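Local coordinates for protein aminotransferase (Neisseria meningitidis Z2491, PDB 3JTX) that probably catalyses the pyridoxal-phosphate-dependent transfer of amino groups, as a class I and II aminotransferase carrying its cofactor on a lysine, at residues A[309-318]-A[385-396]; A[335-343]-A[352-360]. All coordinates share one frame; numbering follows the deposited sequence.

Contact 1 (A[309-318]-A[385-396])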
loop_
_atom_site.group_PDB
_atom_site.type_symbol
_atom_site.label_atom_id
_atom_site.label_comp_id
_atom_site.label_asym_id
_atom_site.label_seq_id
_atom_site.Cartn_x
_atom_site.Cartn_y
_atom_site.Cartn_z
ATOM N N ARG A 309 -18.492 -33.398 -6.944
ATOM C CA ARG A 309 -19.503 -34.012 -6.093
ATOM C C ARG A 309 -20.726 -33.112 -5.889
ATOM O O ARG A 309 -21.858 -33.598 -5.893
ATOM C CB ARG A 309 -18.875 -34.397 -4.759
ATOM C CG ARG A 309 -17.722 -35.389 -4.932
ATOM C CD ARG A 309 -17.124 -35.847 -3.613
ATOM N NE ARG A 309 -18.101 -36.550 -2.778
ATOM C CZ ARG A 309 -17.936 -36.845 -1.486
ATOM N NH1 ARG A 309 -16.809 -36.533 -0.847
ATOM N NH2 ARG A 309 -18.911 -37.466 -0.829
ATOM N N VAL A 310 -20.500 -31.805 -5.747
ATOM C CA VAL A 310 -21.575 -30.853 -5.469
ATOM C C VAL A 310 -22.497 -30.590 -6.672
ATOM O O VAL A 310 -23.716 -30.523 -6.514
ATOM C CB VAL A 310 -21.006 -29.499 -4.932
ATOM C CG1 VAL A 310 -22.080 -28.432 -4.892
ATOM C CG2 VAL A 310 -20.372 -29.688 -3.564
ATOM N N ILE A 311 -21.930 -30.406 -7.868
ATOM C CA ILE A 311 -22.748 -30.026 -9.019
ATOM C C ILE A 311 -23.845 -31.067 -9.293
ATOM O O ILE A 311 -25.022 -30.697 -9.401
ATOM C CB ILE A 311 -21.902 -29.726 -10.283
ATOM C CG1 ILE A 311 -21.107 -28.430 -10.100
ATOM C CG2 ILE A 311 -22.790 -29.655 -11.530
ATOM C CD1 ILE A 311 -21.954 -27.159 -10.000
ATOM N N PRO A 312 -23.483 -32.362 -9.380
ATOM C CA PRO A 312 -24.547 -33.352 -9.628
ATOM C C PRO A 312 -25.589 -33.444 -8.506
ATOM O O PRO A 312 -26.743 -33.787 -8.778
ATOM C CB PRO A 312 -23.802 -34.689 -9.798
ATOM C CG PRO A 312 -22.373 -34.421 -9.565
ATOM C CD PRO A 312 -22.145 -32.970 -9.291
ATOM N N ILE A 313 -25.204 -33.138 -7.265
ATOM C CA ILE A 313 -26.184 -33.127 -6.167
ATOM C C ILE A 313 -27.180 -31.986 -6.408
ATOM O O ILE A 313 -28.390 -32.204 -6.411
ATOM C CB ILE A 313 -25.521 -33.005 -4.771
ATOM C CG1 ILE A 313 -24.694 -34.255 -4.461
ATOM C CG2 ILE A 313 -26.570 -32.842 -3.674
ATOM C CD1 ILE A 313 -23.841 -34.127 -3.217
ATOM N N LEU A 314 -26.667 -30.783 -6.658
ATOM C CA LEU A 314 -27.541 -29.627 -6.869
ATOM C C LEU A 314 -28.424 -29.790 -8.111
ATOM O O LEU A 314 -29.572 -29.324 -8.144
ATOM C CB LEU A 314 -26.712 -28.333 -6.979
ATOM C CG LEU A 314 -26.004 -27.851 -5.706
ATOM C CD1 LEU A 314 -25.141 -26.611 -6.027
ATOM C CD2 LEU A 314 -27.014 -27.585 -4.560
ATOM N N GLN A 315 -27.897 -30.459 -9.130
ATOM C CA GLN A 315 -28.646 -30.654 -10.380
ATOM C C GLN A 315 -29.916 -31.500 -10.219
ATOM O O GLN A 315 -30.725 -31.557 -11.131
ATOM C CB GLN A 315 -27.746 -31.250 -11.463
ATOM C CG GLN A 315 -26.802 -30.237 -12.099
ATOM C CD GLN A 315 -25.794 -30.877 -13.035
ATOM O OE1 GLN A 315 -25.458 -32.056 -12.895
ATOM N NE2 GLN A 315 -25.302 -30.100 -13.992
ATOM N N GLN A 316 -30.091 -32.139 -9.066
ATOM C CA GLN A 316 -31.322 -32.854 -8.775
ATOM C C GLN A 316 -32.522 -31.925 -8.723
ATOM O O GLN A 316 -33.619 -32.354 -8.991
ATOM C CB GLN A 316 -31.222 -33.597 -7.443
ATOM C CG GLN A 316 -30.248 -34.762 -7.442
ATOM C CD GLN A 316 -30.041 -35.322 -6.055
ATOM O OE1 GLN A 316 -30.571 -36.367 -5.723
ATOM N NE2 GLN A 316 -29.304 -34.609 -5.227
ATOM N N VAL A 317 -32.303 -30.663 -8.358
ATOM C CA VAL A 317 -33.389 -29.699 -8.145
ATOM C C VAL A 317 -33.177 -28.391 -8.922
ATOM O O VAL A 317 -34.143 -27.792 -9.388
ATOM C CB VAL A 317 -33.560 -29.425 -6.629
ATOM C CG1 VAL A 317 -34.379 -28.173 -6.370
ATOM C CG2 VAL A 317 -34.205 -30.643 -5.947
ATOM N N PHE A 318 -31.922 -27.978 -9.101
ATOM C CA PHE A 318 -31.610 -26.671 -9.680
ATOM C C PHE A 318 -31.095 -26.741 -11.101
ATOM O O PHE A 318 -30.530 -27.746 -11.521
ATOM C CB PHE A 318 -30.564 -25.961 -8.812
ATOM C CG PHE A 318 -31.014 -25.759 -7.402
ATOM C CD1 PHE A 318 -31.900 -24.738 -7.085
ATOM C CD2 PHE A 318 -30.584 -26.606 -6.393
ATOM C CE1 PHE A 318 -32.338 -24.566 -5.788
ATOM C CE2 PHE A 318 -31.012 -26.428 -5.091
ATOM C CZ PHE A 318 -31.900 -25.414 -4.788
ATOM N N VAL A 385 -20.476 -31.004 0.472
ATOM C CA VAL A 385 -21.376 -32.056 0.020
ATOM C C VAL A 385 -22.611 -32.108 0.911
ATOM O O VAL A 385 -23.738 -32.161 0.415
ATOM C CB VAL A 385 -20.661 -33.430 0.013
ATOM C CG1 VAL A 385 -21.674 -34.598 -0.056
ATOM C CG2 VAL A 385 -19.681 -33.480 -1.144
ATOM N N LYS A 386 -22.398 -32.076 2.223
ATOM C CA LYS A 386 -23.526 -32.041 3.163
ATOM C C LYS A 386 -24.382 -30.792 2.961
ATOM O O LYS A 386 -25.600 -30.869 3.030
ATOM C CB LYS A 386 -23.058 -32.080 4.608
ATOM C CG LYS A 386 -24.209 -31.973 5.587
ATOM C CD LYS A 386 -23.777 -32.174 7.019
ATOM C CE LYS A 386 -25.001 -32.357 7.918
ATOM N NZ LYS A 386 -25.729 -31.081 8.115
ATOM N N ALA A 387 -23.743 -29.644 2.751
ATOM C CA ALA A 387 -24.484 -28.411 2.465
ATOM C C ALA A 387 -25.354 -28.577 1.209
ATOM O O ALA A 387 -26.535 -28.213 1.212
ATOM C CB ALA A 387 -23.521 -27.224 2.317
ATOM N N ALA A 388 -24.786 -29.160 0.150
ATOM C CA ALA A 388 -25.513 -29.331 -1.110
ATOM C C ALA A 388 -26.734 -30.230 -0.903
ATOM O O ALA A 388 -27.831 -29.931 -1.372
ATOM C CB ALA A 388 -24.592 -29.902 -2.197
ATOM N N GLU A 389 -26.531 -31.327 -0.186
ATOM C CA GLU A 389 -27.615 -32.247 0.157
ATOM C C GLU A 389 -28.715 -31.569 0.969
ATOM O O GLU A 389 -29.893 -31.751 0.696
ATOM C CB GLU A 389 -27.058 -33.445 0.926
ATOM C CG GLU A 389 -26.248 -34.391 0.052
ATOM C CD GLU A 389 -25.478 -35.432 0.847
ATOM O OE1 GLU A 389 -25.414 -35.323 2.098
ATOM O OE2 GLU A 389 -24.926 -36.364 0.220
ATOM N N ASP A 390 -28.323 -30.773 1.956
ATOM C CA ASP A 390 -29.283 -30.070 2.796
ATOM C C ASP A 390 -30.054 -29.019 1.999
ATOM O O ASP A 390 -31.262 -28.879 2.181
ATOM C CB ASP A 390 -28.585 -29.447 4.017
ATOM C CG ASP A 390 -28.050 -30.509 5.002
ATOM O OD1 ASP A 390 -28.477 -31.678 4.922
ATOM O OD2 ASP A 390 -27.197 -30.181 5.843
ATOM N N ILE A 391 -29.371 -28.293 1.109
ATOM C CA ILE A 391 -30.050 -27.302 0.271
ATOM C C ILE A 391 -31.115 -27.995 -0.616
ATOM O O ILE A 391 -32.262 -27.552 -0.688
ATOM C CB ILE A 391 -29.051 -26.480 -0.592
ATOM C CG1 ILE A 391 -28.175 -25.594 0.302
ATOM C CG2 ILE A 391 -29.788 -25.598 -1.614
ATOM C CD1 ILE A 391 -26.905 -25.042 -0.367
ATOM N N VAL A 392 -30.725 -29.089 -1.268
ATOM C CA VAL A 392 -31.625 -29.830 -2.156
ATOM C C VAL A 392 -32.881 -30.314 -1.432
ATOM O O VAL A 392 -33.995 -30.182 -1.963
ATOM C CB VAL A 392 -30.897 -31.018 -2.860
ATOM C CG1 VAL A 392 -31.902 -32.032 -3.434
ATOM C CG2 VAL A 392 -29.954 -30.501 -3.945
ATOM N N SER A 393 -32.733 -30.849 -0.223
ATOM C CA SER A 393 -33.914 -31.378 0.476
ATOM C C SER A 393 -34.893 -30.270 0.878
ATOM O O SER A 393 -36.083 -30.529 0.991
ATOM C CB SER A 393 -33.540 -32.247 1.681
ATOM O OG SER A 393 -32.775 -31.518 2.612
ATOM N N LEU A 394 -34.408 -29.047 1.073
ATOM C CA LEU A 394 -35.292 -27.906 1.351
ATOM C C LEU A 394 -36.037 -27.405 0.107
ATOM O O LEU A 394 -37.062 -26.716 0.235
ATOM C CB LEU A 394 -34.511 -26.740 1.953
ATOM C CG LEU A 394 -33.893 -26.949 3.334
ATOM C CD1 LEU A 394 -32.877 -25.823 3.623
ATOM C CD2 LEU A 394 -34.977 -27.030 4.413
ATOM N N TYR A 395 -35.533 -27.744 -1.079
ATOM C CA TYR A 395 -36.133 -27.288 -2.346
ATOM C C TYR A 395 -36.666 -28.435 -3.213
ATOM O O TYR A 395 -36.941 -28.246 -4.384
ATOM C CB TYR A 395 -35.151 -26.341 -3.084
ATOM C CG TYR A 395 -35.102 -25.039 -2.336
ATOM C CD1 TYR A 395 -34.224 -24.858 -1.265
ATOM C CD2 TYR A 395 -36.030 -24.038 -2.603
ATOM C CE1 TYR A 395 -34.234 -23.676 -0.523
ATOM C CE2 TYR A 395 -36.047 -22.859 -1.872
ATOM C CZ TYR A 395 -35.167 -22.693 -0.823
ATOM O OH TYR A 395 -35.211 -21.533 -0.096
ATOM N N ARG A 396 -36.839 -29.608 -2.611
ATOM C CA ARG A 396 -37.452 -30.760 -3.286
ATOM C C ARG A 396 -38.854 -30.431 -3.757
ATOM O O ARG A 396 -39.604 -29.732 -3.064
ATOM C CB ARG A 396 -37.563 -31.964 -2.337
ATOM C CG ARG A 396 -36.305 -32.780 -2.184
ATOM C CD ARG A 396 -36.077 -33.671 -3.382
ATOM N NE ARG A 396 -34.806 -34.386 -3.278
ATOM C CZ ARG A 396 -34.151 -34.920 -4.308
ATOM N NH1 ARG A 396 -34.631 -34.835 -5.546
ATOM N NH2 ARG A 396 -32.999 -35.542 -4.100
ATOM O OXT ARG A 396 -39.268 -30.893 -4.826
#
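Ile313 drops as a knob into a hole between Val385, Ala388, Glu389 and Val392 of the neighbouring helix. With its CG2 anti to the backbone N, that methyl points at the Ala388 CB, 3.8 Å away, while CD1 reaches over to Val385. The two helices run nearly parallel, their short segments 7° apart with axes 9.0 Å from each other, and a residue as small as Ala388 suits the floor of this hole; Val310 CG1 and Leu314 CD2 close on Ala388 CB as well. Farther along, Val392 CG2 lies 3.4 Å from Ile313 O, and Val317 CG2 packs on Val392 CG1 at 3.7 Å. Phe318 brings its ring to Ile391 CG2 and sets CZ 3.8 Å from Tyr395 CB. At the exposed start of the contact the Arg309 guanidinium lays one face over Val385 CG2.

The polar link is at the C terminus. Arg396 NH2 gives a hydrogen bond to Gln316 OE1 at 3.0 Å and 146°, in the plane of the guanidinium but well above that of the amide, the two planes being 89° apart. The other arm of the same amide, NE2, donates to Ile313 O at 2.8 Å, which fixes the rotation of the group. Aliphatic packing thus does most of the work, and the bent bond above the amide plane is probably a modest addition.

Contact 2 (A[335-343]-A[352-360])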
loop_
_atom_site.group_PDB
_atom_site.type_symbol
_atom_site.label_atom_id
_atom_site.label_comp_id
_atom_site.label_asym_id
_atom_site.label_seq_id
_atom_site.Cartn_x
_atom_site.Cartn_y
_atom_site.Cartn_z
ATOM N N ASP A 335 -37.566 -19.618 -7.623
ATOM C CA ASP A 335 -38.654 -18.624 -7.633
ATOM C C ASP A 335 -38.175 -17.188 -7.788
ATOM O O ASP A 335 -38.976 -16.264 -7.696
ATOM C CB ASP A 335 -39.580 -18.781 -6.413
ATOM C CG ASP A 335 -38.960 -18.298 -5.087
ATOM O OD1 ASP A 335 -37.870 -17.675 -5.044
ATOM O OD2 ASP A 335 -39.609 -18.545 -4.058
ATOM N N GLY A 336 -36.875 -17.006 -8.024
ATOM C CA GLY A 336 -36.305 -15.683 -8.255
ATOM C C GLY A 336 -35.987 -14.845 -7.020
ATOM O O GLY A 336 -35.408 -13.774 -7.158
ATOM N N ASP A 337 -36.359 -15.306 -5.823
ATOM C CA ASP A 337 -36.197 -14.505 -4.610
ATOM C C ASP A 337 -34.947 -14.958 -3.839
ATOM O O ASP A 337 -35.012 -15.825 -2.968
ATOM C CB ASP A 337 -37.454 -14.574 -3.740
ATOM C CG ASP A 337 -37.438 -13.581 -2.591
ATOM O OD1 ASP A 337 -36.366 -13.023 -2.271
ATOM O OD2 ASP A 337 -38.504 -13.364 -1.995
ATOM N N ASP A 338 -33.817 -14.346 -4.165
ATOM C CA ASP A 338 -32.539 -14.710 -3.571
ATOM C C ASP A 338 -32.443 -14.344 -2.084
ATOM O O ASP A 338 -31.725 -15.007 -1.327
ATOM C CB ASP A 338 -31.370 -14.119 -4.365
ATOM C CG ASP A 338 -31.528 -12.632 -4.635
ATOM O OD1 ASP A 338 -32.474 -12.258 -5.380
ATOM O OD2 ASP A 338 -30.727 -11.833 -4.090
ATOM N N LEU A 339 -33.176 -13.311 -1.666
ATOM C CA LEU A 339 -33.223 -12.915 -0.263
ATOM C C LEU A 339 -33.944 -13.988 0.566
ATOM O O LEU A 339 -33.435 -14.425 1.597
ATOM C CB LEU A 339 -33.957 -11.580 -0.118
ATOM C CG LEU A 339 -33.913 -10.918 1.251
ATOM C CD1 LEU A 339 -32.440 -10.780 1.729
ATOM C CD2 LEU A 339 -34.617 -9.556 1.165
ATOM N N ALA A 340 -35.111 -14.417 0.090
ATOM C CA ALA A 340 -35.900 -15.442 0.774
ATOM C C ALA A 340 -35.149 -16.780 0.780
ATOM O O ALA A 340 -35.231 -17.512 1.752
ATOM C CB ALA A 340 -37.279 -15.595 0.134
ATOM N N PHE A 341 -34.402 -17.063 -0.291
ATOM C CA PHE A 341 -33.550 -18.264 -0.378
ATOM C C PHE A 341 -32.475 -18.293 0.729
ATOM O O PHE A 341 -32.353 -19.263 1.472
ATOM C CB PHE A 341 -32.896 -18.319 -1.759
ATOM C CG PHE A 341 -32.354 -19.666 -2.131
ATOM C CD1 PHE A 341 -33.194 -20.644 -2.647
ATOM C CD2 PHE A 341 -31.005 -19.941 -2.013
ATOM C CE1 PHE A 341 -32.691 -21.902 -2.994
ATOM C CE2 PHE A 341 -30.491 -21.184 -2.373
ATOM C CZ PHE A 341 -31.334 -22.165 -2.862
ATOM N N ALA A 342 -31.714 -17.212 0.843
ATOM C CA ALA A 342 -30.677 -17.120 1.857
ATOM C C ALA A 342 -31.279 -17.183 3.268
ATOM O O ALA A 342 -30.718 -17.827 4.161
ATOM C CB ALA A 342 -29.849 -15.845 1.672
ATOM N N ARG A 343 -32.414 -16.519 3.464
ATOM C CA ARG A 343 -33.095 -16.531 4.757
ATOM C C ARG A 343 -33.550 -17.939 5.139
ATOM O O ARG A 343 -33.406 -18.341 6.290
ATOM C CB ARG A 343 -34.277 -15.565 4.759
ATOM C CG ARG A 343 -33.827 -14.126 4.923
ATOM C CD ARG A 343 -34.973 -13.152 4.797
ATOM N NE ARG A 343 -34.519 -11.806 5.121
ATOM C CZ ARG A 343 -35.159 -10.682 4.813
ATOM N NH1 ARG A 343 -36.296 -10.692 4.130
ATOM N NH2 ARG A 343 -34.623 -9.533 5.174
ATOM N N GLN A 352 -25.007 -20.318 5.192
ATOM C CA GLN A 352 -24.833 -18.937 4.763
ATOM C C GLN A 352 -24.438 -18.853 3.265
ATOM O O GLN A 352 -23.335 -19.269 2.865
ATOM C CB GLN A 352 -23.763 -18.258 5.624
ATOM C CG GLN A 352 -24.063 -18.228 7.130
ATOM C CD GLN A 352 -22.857 -17.779 7.959
ATOM O OE1 GLN A 352 -21.875 -18.505 8.090
ATOM N NE2 GLN A 352 -22.933 -16.579 8.506
ATOM N N VAL A 353 -25.351 -18.329 2.451
ATOM C CA VAL A 353 -25.058 -17.982 1.050
ATOM C C VAL A 353 -25.320 -16.497 0.836
ATOM O O VAL A 353 -26.013 -15.872 1.628
ATOM C CB VAL A 353 -25.874 -18.830 0.037
ATOM C CG1 VAL A 353 -25.624 -20.317 0.278
ATOM C CG2 VAL A 353 -27.374 -18.507 0.094
ATOM N N LEU A 354 -24.762 -15.928 -0.230
ATOM C CA LEU A 354 -24.846 -14.472 -0.459
ATOM C C LEU A 354 -25.922 -14.116 -1.497
ATOM O O LEU A 354 -25.788 -14.493 -2.673
ATOM C CB LEU A 354 -23.493 -13.946 -0.935
ATOM C CG LEU A 354 -23.314 -12.420 -0.867
ATOM C CD1 LEU A 354 -23.416 -11.917 0.576
ATOM C CD2 LEU A 354 -21.988 -11.997 -1.475
ATOM N N PRO A 355 -26.988 -13.386 -1.080
ATOM C CA PRO A 355 -27.948 -12.894 -2.054
ATOM C C PRO A 355 -27.254 -12.113 -3.174
ATOM O O PRO A 355 -26.462 -11.191 -2.915
ATOM C CB PRO A 355 -28.858 -11.988 -1.211
ATOM C CG PRO A 355 -28.822 -12.616 0.125
ATOM C CD PRO A 355 -27.399 -13.032 0.289
ATOM N N GLY A 356 -27.516 -12.506 -4.414
ATOM C CA GLY A 356 -26.820 -11.911 -5.561
ATOM C C GLY A 356 -27.035 -10.418 -5.688
ATOM O O GLY A 356 -26.168 -9.694 -6.189
ATOM N N ARG A 357 -28.186 -9.936 -5.237
ATOM C CA ARG A 357 -28.487 -8.500 -5.293
ATOM C C ARG A 357 -27.442 -7.673 -4.535
ATOM O O ARG A 357 -27.203 -6.499 -4.857
ATOM C CB ARG A 357 -29.914 -8.220 -4.782
ATOM C CG ARG A 357 -30.092 -8.372 -3.279
ATOM C CD ARG A 357 -31.561 -8.307 -2.888
ATOM N NE ARG A 357 -32.310 -9.407 -3.485
ATOM C CZ ARG A 357 -33.634 -9.525 -3.466
ATOM N NH1 ARG A 357 -34.390 -8.608 -2.871
ATOM N NH2 ARG A 357 -34.210 -10.579 -4.028
ATOM N N PHE A 358 -26.777 -8.294 -3.565
ATOM C CA PHE A 358 -25.753 -7.593 -2.790
ATOM C C PHE A 358 -24.449 -7.344 -3.542
ATOM O O PHE A 358 -23.600 -6.573 -3.059
ATOM C CB PHE A 358 -25.465 -8.340 -1.475
ATOM C CG PHE A 358 -26.632 -8.363 -0.490
ATOM C CD1 PHE A 358 -27.715 -7.499 -0.604
ATOM C CD2 PHE A 358 -26.614 -9.244 0.579
ATOM C CE1 PHE A 358 -28.767 -7.530 0.329
ATOM C CE2 PHE A 358 -27.665 -9.282 1.514
ATOM C CZ PHE A 358 -28.732 -8.431 1.386
ATOM N N LEU A 359 -24.269 -8.000 -4.693
ATOM C CA LEU A 359 -23.061 -7.854 -5.517
ATOM C C LEU A 359 -23.299 -6.999 -6.762
ATOM O O LEU A 359 -22.420 -6.899 -7.636
ATOM C CB LEU A 359 -22.553 -9.245 -5.963
ATOM C CG LEU A 359 -22.178 -10.215 -4.840
ATOM C CD1 LEU A 359 -21.778 -11.588 -5.398
ATOM C CD2 LEU A 359 -21.039 -9.607 -4.043
ATOM N N ALA A 360 -24.489 -6.399 -6.855
ATOM C CA ALA A 360 -24.899 -5.709 -8.064
ATOM C C ALA A 360 -25.591 -4.382 -7.770
ATOM O O ALA A 360 -26.113 -4.156 -6.672
ATOM C CB ALA A 360 -25.820 -6.601 -8.867
HETATM O O HOH W 1 -36.808 -11.002 -5.673
HETATM O O HOH W 2 -36.899 -9.970 -2.196
HETATM O O HOH W 3 -28.084 -18.053 3.878
#
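Arg357 grips Asp338 side-on, through two nitrogens: NH2 donates to OD1 at 2.8 Å, nearly straight at 168°, and Arg357 NE donates to Asp338 OD2 at 3.0 Å. The carboxylate and guanidinium planes are 52° apart, and NH2 meets OD1 from above the carboxylate rather than in its plane. In Arg357, CG stands between the backbone N and the carbonyl carbon, and a bend at chi3 (63°) turns the guanidinium to the start of the helix. Asp338 OD2 also receives a weak bond from Arg357 N, while OD1 accepts from Gly371 N, a partner outside the two segments. A long salt bridge, purely electrostatic, joins Asp337 OD1 to the same guanidinium.

Water and capping bonds extend this network. Asp337 is the N-cap of helix 338-349: its OD1 accepts from Ala340 N at 3.0 Å, and one water bridges that oxygen to Arg357 NH1. Asp335 OD1 accepts from Asp337 N in an Asx turn, and Gly336, with positive phi, suits the bend. Away from these charges, another water joins Ala342 O to Val353 N.

Apolar contacts fill the rest. Leu339 CB covers one face of the guanidinium, over its centre. Ala342 is small enough for the helix to come close, its CB 3.7 Å from Pro355 CG and 4.0 Å from Val353 CG2; beside it Val353 O is buried with no partner in the model. Phe341 meets Val353 CG2 at its ring edge, at 4.4 Å.

A buried aspartate held by NE and NH2 of Arg357, by the N-H of Gly371 and weakly by that of Arg357 would probably stay ionised, and its pairing ties the start of the helix to the 3-10 turn after strand 354-355.

From the N terminus, the chain first reaches 309-318, the end of helix 294-314, then strand 328-332, and comes to 335-343 at the start of helix 338-349. After that helix the chain turns back and 352-360 lies against its start, so contact 2 closes a short loop. Strand 372-376 follows, and helix 381-394 brings 385-396 against 309-318, where contact 1 closes a much longer loop that encloses the other. The centres are about 17 Å apart, and the two meet where Phe341 packs against Phe318, Ile391 and Tyr395. Contact 1 pairs the helices before and after the three-stranded antiparallel sheet; contact 2 joins helix 338-349 to 354-355, an edge strand of that sheet.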